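Local coordinates for ankyrin repeat domain protein (Legionella pneumophila subsp. pneumophila, PDB 6MCA), which acts as a bacterial effector that interacts with the host LARP7 component of the 7SK snRNP complex and probably carries a cysteine protease-like region beside its ankyrin repeats, at residues I30-D39 / Q67-R77; R89-D97 / T104-P114. One frame throughout, in Å; residues are numbered along the deposited sequence.

Contact 1. Residues I30-D39 / Q67-R77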
loop_
_atom_site.group_PDB
_atom_site.type_symbol
_atom_site.label_atom_id
_atom_site.label_comp_id
_atom_site.label_asym_id
_atom_site.label_seq_id
_atom_site.Cartn_x
_atom_site.Cartn_y
_atom_site.Cartn_z
ATOM N N ILE A 30 21.405 -10.314 -19.595
ATOM C CA ILE A 30 21.186 -9.028 -18.938
ATOM C C ILE A 30 21.425 -9.145 -17.437
ATOM O O ILE A 30 22.088 -8.296 -16.830
ATOM C CB ILE A 30 19.771 -8.508 -19.252
ATOM C CG1 ILE A 30 19.667 -8.106 -20.726
ATOM C CG2 ILE A 30 19.405 -7.344 -18.345
ATOM C CD1 ILE A 30 18.274 -7.692 -21.152
ATOM N N ILE A 31 20.898 -10.204 -16.821
ATOM C CA ILE A 31 21.058 -10.393 -15.381
ATOM C C ILE A 31 22.530 -10.555 -15.022
ATOM O O ILE A 31 22.991 -10.063 -13.984
ATOM C CB ILE A 31 20.217 -11.596 -14.910
ATOM C CG1 ILE A 31 18.725 -11.279 -15.028
ATOM C CG2 ILE A 31 20.565 -11.978 -13.479
ATOM C CD1 ILE A 31 17.851 -12.507 -15.130
ATOM N N SER A 32 23.295 -11.227 -15.880
ATOM C CA SER A 32 24.719 -11.440 -15.653
ATOM C C SER A 32 25.576 -10.260 -16.100
ATOM O O SER A 32 26.806 -10.386 -16.121
ATOM C CB SER A 32 25.180 -12.713 -16.365
ATOM O OG SER A 32 24.504 -13.850 -15.857
ATOM N N HIS A 33 24.956 -9.136 -16.465
ATOM C CA HIS A 33 25.663 -7.911 -16.845
ATOM C C HIS A 33 26.511 -8.096 -18.100
ATOM O O HIS A 33 27.501 -7.387 -18.302
ATOM C CB HIS A 33 26.522 -7.380 -15.691
ATOM C CG HIS A 33 25.725 -6.799 -14.566
ATOM N ND1 HIS A 33 25.914 -5.513 -14.110
ATOM C CD2 HIS A 33 24.738 -7.328 -13.805
ATOM C CE1 HIS A 33 25.074 -5.272 -13.117
ATOM N NE2 HIS A 33 24.351 -6.358 -12.912
ATOM N N ARG A 34 26.131 -9.038 -18.958
ATOM C CA ARG A 34 26.774 -9.229 -20.249
ATOM C C ARG A 34 25.915 -8.613 -21.344
ATOM O O ARG A 34 24.693 -8.797 -21.365
ATOM C CB ARG A 34 27.002 -10.713 -20.545
ATOM C CG ARG A 34 28.179 -11.332 -19.810
ATOM C CD ARG A 34 28.404 -12.768 -20.259
ATOM N NE ARG A 34 27.422 -13.682 -19.683
ATOM C CZ ARG A 34 27.219 -14.926 -20.105
ATOM N NH1 ARG A 34 26.303 -15.684 -19.520
ATOM N NH2 ARG A 34 27.930 -15.411 -21.113
ATOM N N MET A 35 26.552 -7.882 -22.246
ATOM C CA MET A 35 25.835 -7.303 -23.376
ATOM C C MET A 35 25.363 -8.419 -24.298
ATOM O O MET A 35 26.190 -9.208 -24.774
ATOM C CB MET A 35 26.724 -6.322 -24.135
ATOM C CG MET A 35 26.067 -5.734 -25.374
ATOM S SD MET A 35 24.771 -4.548 -24.968
ATOM C CE MET A 35 25.744 -3.203 -24.297
ATOM N N PRO A 36 24.066 -8.535 -24.565
ATOM C CA PRO A 36 23.577 -9.647 -25.385
ATOM C C PRO A 36 24.008 -9.514 -26.838
ATOM O O PRO A 36 24.288 -8.425 -27.345
ATOM C CB PRO A 36 22.052 -9.545 -25.255
ATOM C CG PRO A 36 21.816 -8.675 -24.056
ATOM C CD PRO A 36 22.966 -7.722 -24.025
ATOM N N ASP A 37 24.064 -10.666 -27.507
ATOM C CA ASP A 37 24.283 -10.722 -28.953
ATOM C C ASP A 37 22.913 -10.634 -29.620
ATOM O O ASP A 37 22.299 -11.634 -29.997
ATOM C CB ASP A 37 25.031 -11.995 -29.333
ATOM C CG ASP A 37 25.428 -12.030 -30.799
ATOM O OD1 ASP A 37 25.156 -11.049 -31.523
ATOM O OD2 ASP A 37 26.017 -13.045 -31.227
ATOM N N PHE A 38 22.431 -9.394 -29.758
ATOM C CA PHE A 38 21.066 -9.165 -30.225
ATOM C C PHE A 38 20.824 -9.797 -31.589
ATOM O O PHE A 38 19.736 -10.326 -31.851
ATOM C CB PHE A 38 20.775 -7.664 -30.281
ATOM C CG PHE A 38 21.029 -6.945 -28.988
ATOM C CD1 PHE A 38 20.135 -7.047 -27.934
ATOM C CD2 PHE A 38 22.160 -6.160 -28.829
ATOM C CE1 PHE A 38 20.366 -6.382 -26.744
ATOM C CE2 PHE A 38 22.397 -5.494 -27.641
ATOM C CZ PHE A 38 21.499 -5.604 -26.597
ATOM N N ASP A 39 21.824 -9.754 -32.470
ATOM C CA ASP A 39 21.648 -10.302 -33.811
ATOM C C ASP A 39 21.453 -11.812 -33.772
ATOM O O ASP A 39 20.660 -12.361 -34.546
ATOM C CB ASP A 39 22.840 -9.928 -34.690
ATOM C CG ASP A 39 22.786 -8.484 -35.159
ATOM O OD1 ASP A 39 21.668 -7.962 -35.357
ATOM O OD2 ASP A 39 23.861 -7.870 -35.325
ATOM N N GLN A 67 20.944 -1.393 -15.845
ATOM C CA GLN A 67 21.929 -1.549 -16.915
ATOM C C GLN A 67 21.560 -0.580 -18.031
ATOM O O GLN A 67 20.715 -0.880 -18.878
ATOM C CB GLN A 67 21.961 -2.989 -17.409
ATOM C CG GLN A 67 22.518 -3.976 -16.400
ATOM C CD GLN A 67 24.029 -4.044 -16.436
ATOM O OE1 GLN A 67 24.604 -4.938 -17.054
ATOM N NE2 GLN A 67 24.683 -3.093 -15.781
ATOM N N ILE A 68 22.210 0.585 -18.039
ATOM C CA ILE A 68 21.793 1.649 -18.945
ATOM C C ILE A 68 22.362 1.454 -20.351
ATOM O O ILE A 68 21.722 1.845 -21.333
ATOM C CB ILE A 68 22.173 3.021 -18.356
ATOM C CG1 ILE A 68 21.493 4.149 -19.136
ATOM C CG2 ILE A 68 23.686 3.204 -18.322
ATOM C CD1 ILE A 68 21.245 5.393 -18.315
ATOM N N LYS A 69 23.545 0.848 -20.486
ATOM C CA LYS A 69 24.106 0.640 -21.819
ATOM C C LYS A 69 23.293 -0.372 -22.620
ATOM O O LYS A 69 23.032 -0.167 -23.815
ATOM C CB LYS A 69 25.565 0.195 -21.710
ATOM C CG LYS A 69 26.373 0.962 -20.673
ATOM C CD LYS A 69 27.648 1.539 -21.270
ATOM C CE LYS A 69 27.410 2.919 -21.863
ATOM N NZ LYS A 69 28.682 3.569 -22.284
ATOM N N ILE A 70 22.876 -1.467 -21.982
ATOM C CA ILE A 70 22.045 -2.448 -22.672
ATOM C C ILE A 70 20.689 -1.846 -23.018
ATOM O O ILE A 70 20.110 -2.145 -24.070
ATOM C CB ILE A 70 21.906 -3.721 -21.819
ATOM C CG1 ILE A 70 23.278 -4.159 -21.298
ATOM C CG2 ILE A 70 21.259 -4.834 -22.626
ATOM C CD1 ILE A 70 23.313 -5.575 -20.770
ATOM N N ALA A 71 20.169 -0.974 -22.149
ATOM C CA ALA A 71 18.912 -0.297 -22.452
ATOM C C ALA A 71 19.065 0.643 -23.641
ATOM O O ALA A 71 18.159 0.752 -24.474
ATOM C CB ALA A 71 18.414 0.462 -21.223
ATOM N N GLU A 72 20.205 1.333 -23.735
ATOM C CA GLU A 72 20.476 2.168 -24.901
ATOM C C GLU A 72 20.532 1.328 -26.168
ATOM O O GLU A 72 19.993 1.723 -27.210
ATOM C CB GLU A 72 21.787 2.932 -24.715
ATOM C CG GLU A 72 21.748 4.017 -23.656
ATOM C CD GLU A 72 23.127 4.561 -23.337
ATOM O OE1 GLU A 72 23.214 5.657 -22.745
ATOM O OE2 GLU A 72 24.125 3.892 -23.684
ATOM N N GLN A 73 21.190 0.169 -26.097
ATOM C CA GLN A 73 21.221 -0.737 -27.241
ATOM C C GLN A 73 19.813 -1.148 -27.653
ATOM O O GLN A 73 19.468 -1.126 -28.840
ATOM C CB GLN A 73 22.066 -1.969 -26.915
ATOM C CG GLN A 73 23.549 -1.686 -26.782
ATOM C CD GLN A 73 24.142 -1.102 -28.047
ATOM O OE1 GLN A 73 23.906 -1.603 -29.147
ATOM N NE2 GLN A 73 24.921 -0.037 -27.897
ATOM N N LEU A 74 18.979 -1.516 -26.677
ATOM C CA LEU A 74 17.619 -1.955 -26.983
ATOM C C LEU A 74 16.790 -0.827 -27.586
ATOM O O LEU A 74 16.006 -1.053 -28.517
ATOM C CB LEU A 74 16.949 -2.497 -25.723
ATOM C CG LEU A 74 17.473 -3.842 -25.222
ATOM C CD1 LEU A 74 16.904 -4.151 -23.851
ATOM C CD2 LEU A 74 17.129 -4.947 -26.207
ATOM N N ILE A 75 16.941 0.392 -27.066
ATOM C CA ILE A 75 16.207 1.530 -27.611
ATOM C C ILE A 75 16.672 1.832 -29.029
ATOM O O ILE A 75 15.868 2.197 -29.897
ATOM C CB ILE A 75 16.355 2.751 -26.685
ATOM C CG1 ILE A 75 15.623 2.506 -25.364
ATOM C CG2 ILE A 75 15.827 4.010 -27.356
ATOM C CD1 ILE A 75 16.005 3.473 -24.267
ATOM N N ALA A 76 17.972 1.673 -29.292
ATOM C CA ALA A 76 18.482 1.840 -30.649
ATOM C C ALA A 76 17.826 0.864 -31.616
ATOM O O ALA A 76 17.608 1.201 -32.785
ATOM C CB ALA A 76 20.000 1.668 -30.667
ATOM N N ARG A 77 17.505 -0.341 -31.158
ATOM C CA ARG A 77 16.814 -1.317 -31.985
ATOM C C ARG A 77 15.297 -1.154 -31.925
ATOM O O ARG A 77 14.564 -2.081 -32.291
ATOM C CB ARG A 77 17.243 -2.729 -31.585
ATOM C CG ARG A 77 18.761 -2.895 -31.614
ATOM C CD ARG A 77 19.214 -4.273 -31.171
ATOM N NE ARG A 77 19.963 -4.960 -32.219
ATOM C CZ ARG A 77 21.275 -4.846 -32.394
ATOM N NH1 ARG A 77 21.876 -5.508 -33.373
ATOM N NH2 ARG A 77 21.986 -4.067 -31.592
#

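Contact 2. Residues R89-D97 / T104-P114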
loop_
_atom_site.group_PDB
_atom_site.type_symbol
_atom_site.label_atom_id
_atom_site.label_comp_id
_atom_site.label_asym_id
_atom_site.label_seq_id
_atom_site.Cartn_x
_atom_site.Cartn_y
_atom_site.Cartn_z
ATOM N N ARG A 89 3.277 -2.765 -15.160
ATOM C CA ARG A 89 4.457 -1.960 -14.862
ATOM C C ARG A 89 5.265 -1.767 -16.139
ATOM O O ARG A 89 5.900 -2.707 -16.630
ATOM C CB ARG A 89 5.304 -2.630 -13.784
ATOM C CG ARG A 89 4.851 -2.377 -12.357
ATOM C CD ARG A 89 6.002 -2.621 -11.392
ATOM N NE ARG A 89 5.600 -2.518 -9.993
ATOM C CZ ARG A 89 6.450 -2.550 -8.970
ATOM N NH1 ARG A 89 7.751 -2.678 -9.192
ATOM N NH2 ARG A 89 5.999 -2.453 -7.727
ATOM N N THR A 90 5.246 -0.550 -16.678
ATOM C CA THR A 90 6.070 -0.208 -17.822
ATOM C C THR A 90 7.531 -0.128 -17.385
ATOM O O THR A 90 7.829 -0.102 -16.189
ATOM C CB THR A 90 5.607 1.117 -18.427
ATOM O OG1 THR A 90 5.959 2.195 -17.552
ATOM C CG2 THR A 90 4.098 1.110 -18.637
ATOM N N PRO A 91 8.474 -0.113 -18.335
ATOM C CA PRO A 91 9.880 0.110 -17.955
ATOM C C PRO A 91 10.091 1.373 -17.139
ATOM O O PRO A 91 10.971 1.403 -16.265
ATOM C CB PRO A 91 10.593 0.187 -19.311
ATOM C CG PRO A 91 9.765 -0.656 -20.210
ATOM C CD PRO A 91 8.339 -0.484 -19.756
ATOM N N LEU A 92 9.306 2.423 -17.395
ATOM C CA LEU A 92 9.411 3.636 -16.595
ATOM C C LEU A 92 9.004 3.380 -15.149
ATOM O O LEU A 92 9.619 3.920 -14.223
ATOM C CB LEU A 92 8.557 4.746 -17.206
ATOM C CG LEU A 92 8.768 6.140 -16.613
ATOM C CD1 LEU A 92 10.208 6.588 -16.807
ATOM C CD2 LEU A 92 7.806 7.135 -17.235
ATOM N N HIS A 93 7.966 2.565 -14.938
ATOM C CA HIS A 93 7.588 2.172 -13.583
ATOM C C HIS A 93 8.763 1.533 -12.856
ATOM O O HIS A 93 9.054 1.867 -11.702
ATOM C CB HIS A 93 6.405 1.203 -13.625
ATOM C CG HIS A 93 5.066 1.869 -13.689
ATOM N ND1 HIS A 93 4.402 2.091 -14.875
ATOM C CD2 HIS A 93 4.259 2.344 -12.709
ATOM C CE1 HIS A 93 3.246 2.681 -14.625
ATOM N NE2 HIS A 93 3.135 2.847 -13.319
ATOM N N TRP A 94 9.458 0.611 -13.526
ATOM C CA TRP A 94 10.566 -0.093 -12.890
ATOM C C TRP A 94 11.738 0.840 -12.623
ATOM O O TRP A 94 12.386 0.745 -11.573
ATOM C CB TRP A 94 11.003 -1.270 -13.761
ATOM C CG TRP A 94 9.978 -2.354 -13.827
ATOM C CD1 TRP A 94 9.109 -2.601 -14.849
ATOM C CD2 TRP A 94 9.704 -3.335 -12.822
ATOM N NE1 TRP A 94 8.315 -3.679 -14.545
ATOM C CE2 TRP A 94 8.659 -4.148 -13.305
ATOM C CE3 TRP A 94 10.243 -3.608 -11.560
ATOM C CZ2 TRP A 94 8.143 -5.213 -12.572
ATOM C CZ3 TRP A 94 9.729 -4.666 -10.834
ATOM C CH2 TRP A 94 8.689 -5.456 -11.342
ATOM N N ALA A 95 12.030 1.745 -13.560
ATOM C CA ALA A 95 13.122 2.690 -13.349
ATOM C C ALA A 95 12.816 3.639 -12.198
ATOM O O ALA A 95 13.703 3.969 -11.401
ATOM C CB ALA A 95 13.391 3.476 -14.631
ATOM N N VAL A 96 11.561 4.076 -12.085
ATOM C CA VAL A 96 11.198 5.051 -11.063
ATOM C C VAL A 96 11.140 4.394 -9.689
ATOM O O VAL A 96 11.606 4.965 -8.695
ATOM C CB VAL A 96 9.867 5.727 -11.438
ATOM C CG1 VAL A 96 9.226 6.364 -10.225
ATOM C CG2 VAL A 96 10.094 6.762 -12.529
ATOM N N ASP A 97 10.580 3.183 -9.607
ATOM C CA ASP A 97 10.564 2.463 -8.339
ATOM C C ASP A 97 11.971 2.172 -7.829
ATOM O O ASP A 97 12.155 1.990 -6.619
ATOM C CB ASP A 97 9.773 1.160 -8.478
ATOM C CG ASP A 97 8.326 1.395 -8.871
ATOM O OD1 ASP A 97 7.912 2.572 -8.954
ATOM O OD2 ASP A 97 7.601 0.404 -9.100
ATOM N N THR A 104 15.561 6.677 -15.762
ATOM C CA THR A 104 14.301 7.386 -15.956
ATOM C C THR A 104 14.435 8.458 -17.031
ATOM O O THR A 104 13.551 8.610 -17.881
ATOM C CB THR A 104 13.836 8.008 -14.638
ATOM O OG1 THR A 104 13.696 6.984 -13.646
ATOM C CG2 THR A 104 12.501 8.718 -14.819
ATOM N N LYS A 105 15.540 9.207 -17.010
ATOM C CA LYS A 105 15.759 10.238 -18.018
ATOM C C LYS A 105 15.925 9.627 -19.404
ATOM O O LYS A 105 15.386 10.151 -20.386
ATOM C CB LYS A 105 16.982 11.078 -17.649
ATOM C CG LYS A 105 17.156 12.336 -18.485
ATOM C CD LYS A 105 18.467 13.033 -18.157
ATOM C CE LYS A 105 18.669 14.271 -19.015
ATOM N NZ LYS A 105 20.020 14.866 -18.817
ATOM N N LEU A 106 16.660 8.517 -19.501
ATOM C CA LEU A 106 16.815 7.837 -20.783
ATOM C C LEU A 106 15.467 7.381 -21.327
ATOM O O LEU A 106 15.167 7.567 -22.512
ATOM C CB LEU A 106 17.763 6.648 -20.636
ATOM C CG LEU A 106 17.808 5.689 -21.829
ATOM C CD1 LEU A 106 18.369 6.381 -23.063
ATOM C CD2 LEU A 106 18.604 4.438 -21.496
ATOM N N LEU A 107 14.637 6.783 -20.468
ATOM C CA LEU A 107 13.334 6.304 -20.917
ATOM C C LEU A 107 12.433 7.459 -21.337
ATOM O O LEU A 107 11.772 7.391 -22.380
ATOM C CB LEU A 107 12.673 5.475 -19.816
ATOM C CG LEU A 107 13.352 4.141 -19.500
ATOM C CD1 LEU A 107 12.674 3.457 -18.325
ATOM C CD2 LEU A 107 13.354 3.237 -20.723
ATOM N N LEU A 108 12.397 8.532 -20.542
ATOM C CA LEU A 108 11.556 9.677 -20.877
ATOM C C LEU A 108 12.020 10.364 -22.155
ATOM O O LEU A 108 11.195 10.910 -22.896
ATOM C CB LEU A 108 11.541 10.675 -19.719
ATOM C CG LEU A 108 10.758 10.270 -18.468
ATOM C CD1 LEU A 108 11.024 11.246 -17.334
ATOM C CD2 LEU A 108 9.271 10.187 -18.772
ATOM N N THR A 109 13.327 10.347 -22.428
ATOM C CA THR A 109 13.841 10.980 -23.638
ATOM C C THR A 109 13.271 10.325 -24.891
ATOM O O THR A 109 12.973 11.009 -25.877
ATOM C CB THR A 109 15.369 10.918 -23.650
ATOM O OG1 THR A 109 15.887 11.631 -22.519
ATOM C CG2 THR A 109 15.926 11.533 -24.927
ATOM N N TYR A 110 13.092 9.005 -24.867
ATOM C CA TYR A 110 12.680 8.252 -26.044
ATOM C C TYR A 110 11.227 7.792 -25.968
ATOM O O TYR A 110 10.866 6.761 -26.538
ATOM C CB TYR A 110 13.615 7.064 -26.264
ATOM C CG TYR A 110 15.016 7.478 -26.658
ATOM C CD1 TYR A 110 15.980 7.748 -25.695
ATOM C CD2 TYR A 110 15.371 7.615 -27.994
ATOM C CE1 TYR A 110 17.259 8.133 -26.050
ATOM C CE2 TYR A 110 16.648 7.999 -28.359
ATOM C CZ TYR A 110 17.588 8.257 -27.383
ATOM O OH TYR A 110 18.859 8.640 -27.742
ATOM N N GLY A 111 10.385 8.543 -25.267
ATOM C CA GLY A 111 8.950 8.389 -25.381
ATOM C C GLY A 111 8.243 7.589 -24.308
ATOM O O GLY A 111 7.093 7.192 -24.528
ATOM N N ALA A 112 8.874 7.344 -23.162
ATOM C CA ALA A 112 8.191 6.641 -22.083
ATOM C C ALA A 112 7.054 7.499 -21.540
ATOM O O ALA A 112 7.253 8.670 -21.205
ATOM C CB ALA A 112 9.169 6.284 -20.966
ATOM N N ASP A 113 5.866 6.917 -21.460
ATOM C CA ASP A 113 4.680 7.630 -21.001
ATOM C C ASP A 113 4.809 7.966 -19.520
ATOM O O ASP A 113 4.778 7.050 -18.687
ATOM C CB ASP A 113 3.431 6.783 -21.252
ATOM C CG ASP A 113 2.148 7.493 -20.855
ATOM O OD1 ASP A 113 2.188 8.713 -20.590
ATOM O OD2 ASP A 113 1.091 6.826 -20.812
ATOM N N PRO A 114 4.942 9.242 -19.143
ATOM C CA PRO A 114 5.104 9.576 -17.720
ATOM C C PRO A 114 3.831 9.430 -16.908
ATOM O O PRO A 114 3.890 9.546 -15.677
ATOM C CB PRO A 114 5.567 11.037 -17.760
ATOM C CG PRO A 114 4.923 11.579 -18.993
ATOM C CD PRO A 114 4.904 10.446 -19.993
HETATM O O HOH W 1 5.630 4.464 -19.258
#

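Contact 1. Residues I30-D39 / Q67-R77
Met35 faces Ile70 with their CA atoms 6.2 Å apart, as the link between helices 26-31 and 38-43 runs along helix 68-76. His33, at positive phi, closes helix 26-31 in a Schellman motif. Over one face of its ring, toward the rim, lies the Gln67 amide (one of two conformers), CD 3.3 Å above the plane and the planes 44° apart; they are not hydrogen-bonded together, Gln67 OE1 bonding a glycerol and His33 NE2 a tartrate. Ile70 is the branched side chain at the centre: its CG2 sits 3.6 Å from Pro36 CD and near the Phe38 rim. In Met35 the bend at chi2 (72°) sets SD 3.6 Å from Gln73 CG, and that at chi3 turns CE back against Gln73 CG and Ile70 CG1; a flexible thioether suits this exposed margin. Phe38 sets out toward helix 68-76, and its CE1 and CE2 meet Leu74 CD2 and Gln73 CB, each at 3.6 Å. In the modelled position described, one of two, Arg77 lays its guanidinium face on Phe38 CB, and NH1 reaches Asp39 OD1 at 3.2 Å, a bent salt bridge (138°). This is helix-loop-helix packing against helix 68-76, consistent with the N-terminal end of an ankyrin-like helical stack.

Contact 2. Residues R89-D97 / T104-P114
Leu92, Leu107 and Thr104 carry the interface between helix 91-97 and the end of helix 101-109, whose short axes approach to 9.5 Å and run nearly antiparallel, 157° apart. Leu92 buries the most surface. Its chi1 of -170° swings CG away from the backbone N, and the two methyls spread between the helix and the chain that follows it: CD1 meets Thr104 CG2 at 3.7 Å, whereas CD2 lies 3.7 Å from Leu108 CD2 and also touches Ala112 CB, Pro114 CA and Asp113 O. A forked leucine suits a site walled largely by aliphatic groups, with one carbonyl. Leu107 slides past it in the opposite direction, its CD1 reaching Pro91 O at 3.4 Å and, one turn on, Ala95 CB at 3.8 Å. The smallness of alanine suits the 5.5 Å separation of Ala95 CA and Thr104 CA. Thr104 turns its methyl to Leu92 and Val96, while its buried hydroxyl is hydrogen-bonded to Asp100 O, just before its helix. Polar linkage across the contact comes through a water, which donates to Asp113 O at 2.8 Å and also bonds Thr90 OG1. That same hydroxyl shares a hydrogen bond with His93 ND1 (3.1 Å), and His93 NE2 bonds Leu122 O. Thr90-Pro91-Leu92-His93 is the TPLH signature of ankyrin repeats, here opening the first helix of the repeat's antiparallel helix pair.

Overall arrangement
Contact 1 sits at the N-terminal end of the helical stack, about 33 Å from the centre of the chain, while contact 2 lies deeper, at about 21 Å, with their own centres 16 Å apart. They share no helix, yet they touch: Ile68, Glu72 and Ile75 of helix 68-76 pack on Leu106, and Ile75 also on Tyr110, so neighbouring layers are joined by apolar packing. Contact 2 is buried and largely apolar, holding two consecutive helices together within one predicted ankyrin repeat, with a water bridging its edge. Contact 1 instead joins a linker to a helix; it covers more area, but only part is buried, its apolar centre of Ile70, Phe38 and Leu74 fringed by exposed residues and a salt bridge.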